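Local coordinates for polycomb protein Pcl (Drosophila melanogaster, PDB 5OQD) that helps establish repression of homeotic genes in the early embryo as part of the Esc/E(z) complex, which methylates histone H3, at residues E91-L96 with K152-R157. Numbering follows the deposited sequence.
Sequences EWVDVL and KDYSDR
V93, in the first turn of helix 92-104, lays its branched side chain across one face of the Y154 ring, the two side chains crossing at about a right angle. CB sits above the far half of the ring, 3.8 Å from Y154 CE1. CG1 reaches on toward the phenol end, where Y154 CZ and OH each lie 3.8 Å from it. With chi1 at 51°, CG1 sits between the backbone N and the carbonyl carbon, which puts CG2 anti to N and over the middle of the ring: it stands 3.6 Å from the centroid of the Y154 ring, 13° off the normal, a CH-pi contact over the face. The same methyl also lies over one face of the R157 guanidinium, 4.1 Å from R157 NH1 and toward the rim, so that ring and guanidinium both meet one CG2.

These segments belong to the winged-helix domain, and the contact ties the start of helix 92-104 to the turn where helix 140-153 gives way to strand 158-161; F158 of that strand also touches V93. At Y154 the chain breaks from the helical course, and R157 N bonds back to Y154 O. Deeper in, W92 packs on L143 and L147 of helix 140-153.

The polar link runs through one water. It accepts from R157 NH1 at 2.6 Å, in the guanidinium plane, and donates to D94 OD1. It thus links two groups of opposite charge that are not in direct contact. The other oxygen, D94 OD2, takes the N-H of the N-cap residue E91 at 3.0 Å.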
loop_
_atom_site.group_PDB
_atom_site.type_symbol
_atom_site.label_atom_id
_atom_site.label_comp_id
_atom_site.label_asym_id
_atom_site.label_seq_id
_atom_site.Cartn_x
_atom_site.Cartn_y
_atom_site.Cartn_z
ATOM N N GLU B 91 2.561 -7.205 4.122
ATOM C CA GLU B 91 2.893 -8.515 3.589
ATOM C C GLU B 91 3.329 -8.510 2.125
ATOM O O GLU B 91 3.297 -7.486 1.456
ATOM C CB GLU B 91 1.743 -9.490 3.808
ATOM C CG GLU B 91 1.949 -10.392 5.010
ATOM C CD GLU B 91 2.713 -11.660 4.671
ATOM O OE1 GLU B 91 3.618 -11.604 3.816
ATOM O OE2 GLU B 91 2.403 -12.716 5.256
ATOM N N TRP B 92 3.742 -9.678 1.647
ATOM C CA TRP B 92 4.205 -9.860 0.277
ATOM C C TRP B 92 3.137 -9.532 -0.753
ATOM O O TRP B 92 3.439 -9.016 -1.810
ATOM C CB TRP B 92 4.734 -11.279 0.067
ATOM C CG TRP B 92 6.085 -11.464 0.639
ATOM C CD1 TRP B 92 6.456 -12.361 1.583
ATOM C CD2 TRP B 92 7.253 -10.711 0.318
ATOM N NE1 TRP B 92 7.783 -12.219 1.872
ATOM C CE2 TRP B 92 8.297 -11.211 1.104
ATOM C CE3 TRP B 92 7.519 -9.661 -0.558
ATOM C CZ2 TRP B 92 9.579 -10.699 1.043
ATOM C CZ3 TRP B 92 8.790 -9.160 -0.618
ATOM C CH2 TRP B 92 9.805 -9.675 0.175
ATOM N N VAL B 93 1.889 -9.848 -0.456
ATOM C CA VAL B 93 0.816 -9.548 -1.383
ATOM C C VAL B 93 0.736 -8.046 -1.607
ATOM O O VAL B 93 0.487 -7.594 -2.712
ATOM C CB VAL B 93 -0.539 -10.063 -0.874
ATOM C CG1 VAL B 93 -0.789 -9.593 0.543
ATOM C CG2 VAL B 93 -1.658 -9.605 -1.786
ATOM N N ASP B 94 0.930 -7.279 -0.544
ATOM C CA ASP B 94 0.953 -5.827 -0.633
ATOM C C ASP B 94 2.108 -5.310 -1.489
ATOM O O ASP B 94 1.947 -4.385 -2.268
ATOM C CB ASP B 94 0.990 -5.213 0.764
ATOM C CG ASP B 94 -0.101 -5.752 1.663
ATOM O OD1 ASP B 94 -1.225 -5.941 1.181
ATOM O OD2 ASP B 94 0.164 -5.985 2.851
ATOM N N VAL B 95 3.271 -5.923 -1.342
ATOM C CA VAL B 95 4.440 -5.598 -2.150
ATOM C C VAL B 95 4.188 -5.906 -3.625
ATOM O O VAL B 95 4.519 -5.106 -4.503
ATOM C CB VAL B 95 5.679 -6.375 -1.671
ATOM C CG1 VAL B 95 6.841 -6.179 -2.634
ATOM C CG2 VAL B 95 6.060 -5.948 -0.265
ATOM N N LEU B 96 3.591 -7.065 -3.884
ATOM C CA LEU B 96 3.296 -7.493 -5.247
ATOM C C LEU B 96 2.254 -6.598 -5.910
ATOM O O LEU B 96 2.381 -6.255 -7.085
ATOM C CB LEU B 96 2.818 -8.946 -5.256
ATOM C CG LEU B 96 3.884 -10.007 -4.980
ATOM C CD1 LEU B 96 3.249 -11.374 -4.781
ATOM C CD2 LEU B 96 4.900 -10.043 -6.110
ATOM N N LYS B 152 -0.400 -17.224 -6.248
ATOM C CA LYS B 152 -1.379 -18.298 -6.370
ATOM C C LYS B 152 -2.488 -18.156 -5.335
ATOM O O LYS B 152 -3.670 -18.237 -5.663
ATOM C CB LYS B 152 -0.710 -19.664 -6.221
ATOM C CG LYS B 152 -0.525 -20.413 -7.527
ATOM C CD LYS B 152 -0.291 -21.893 -7.270
ATOM C CE LYS B 152 0.012 -22.639 -8.561
ATOM N NZ LYS B 152 1.276 -22.161 -9.190
ATOM N N ASP B 153 -2.096 -17.947 -4.080
ATOM C CA ASP B 153 -3.050 -17.788 -2.987
ATOM C C ASP B 153 -3.965 -16.590 -3.219
ATOM O O ASP B 153 -5.120 -16.585 -2.793
ATOM C CB ASP B 153 -2.319 -17.634 -1.651
ATOM C CG ASP B 153 -1.463 -18.838 -1.312
ATOM O OD1 ASP B 153 -1.718 -19.930 -1.863
ATOM O OD2 ASP B 153 -0.539 -18.695 -0.484
ATOM N N TYR B 154 -3.433 -15.575 -3.891
ATOM C CA TYR B 154 -4.202 -14.384 -4.223
ATOM C C TYR B 154 -4.645 -14.326 -5.681
ATOM O O TYR B 154 -4.686 -13.254 -6.282
ATOM C CB TYR B 154 -3.427 -13.124 -3.834
ATOM C CG TYR B 154 -3.405 -12.861 -2.349
ATOM C CD1 TYR B 154 -2.498 -13.513 -1.520
ATOM C CD2 TYR B 154 -4.301 -11.968 -1.773
ATOM C CE1 TYR B 154 -2.479 -13.276 -0.158
ATOM C CE2 TYR B 154 -4.284 -11.719 -0.412
ATOM C CZ TYR B 154 -3.374 -12.380 0.392
ATOM O OH TYR B 154 -3.356 -12.141 1.749
ATOM N N SER B 155 -4.981 -15.487 -6.237
ATOM C CA SER B 155 -5.447 -15.576 -7.616
ATOM C C SER B 155 -6.614 -14.645 -7.928
ATOM O O SER B 155 -6.857 -14.302 -9.084
ATOM C CB SER B 155 -5.821 -17.019 -7.964
ATOM O OG SER B 155 -4.713 -17.886 -7.796
ATOM N N ASP B 156 -7.333 -14.241 -6.885
ATOM C CA ASP B 156 -8.458 -13.328 -7.033
ATOM C C ASP B 156 -7.992 -11.935 -7.448
ATOM O O ASP B 156 -8.688 -11.233 -8.182
ATOM C CB ASP B 156 -9.256 -13.257 -5.728
ATOM C CG ASP B 156 -8.386 -12.947 -4.526
ATOM O OD1 ASP B 156 -7.516 -13.781 -4.193
ATOM O OD2 ASP B 156 -8.578 -11.878 -3.908
ATOM N N ARG B 157 -6.825 -11.530 -6.992
ATOM C CA ARG B 157 -6.262 -10.251 -7.367
ATOM C C ARG B 157 -5.277 -10.317 -8.502
ATOM O O ARG B 157 -5.064 -9.372 -9.187
ATOM C CB ARG B 157 -5.554 -9.626 -6.188
ATOM C CG ARG B 157 -6.331 -9.685 -4.907
ATOM C CD ARG B 157 -6.099 -8.451 -4.077
ATOM N NE ARG B 157 -6.155 -8.718 -2.653
ATOM C CZ ARG B 157 -5.497 -8.009 -1.758
ATOM N NH1 ARG B 157 -4.764 -6.992 -2.136
ATOM N NH2 ARG B 157 -5.594 -8.309 -0.492
HETATM O O HOH W 1 -3.106 -5.155 -1.370
#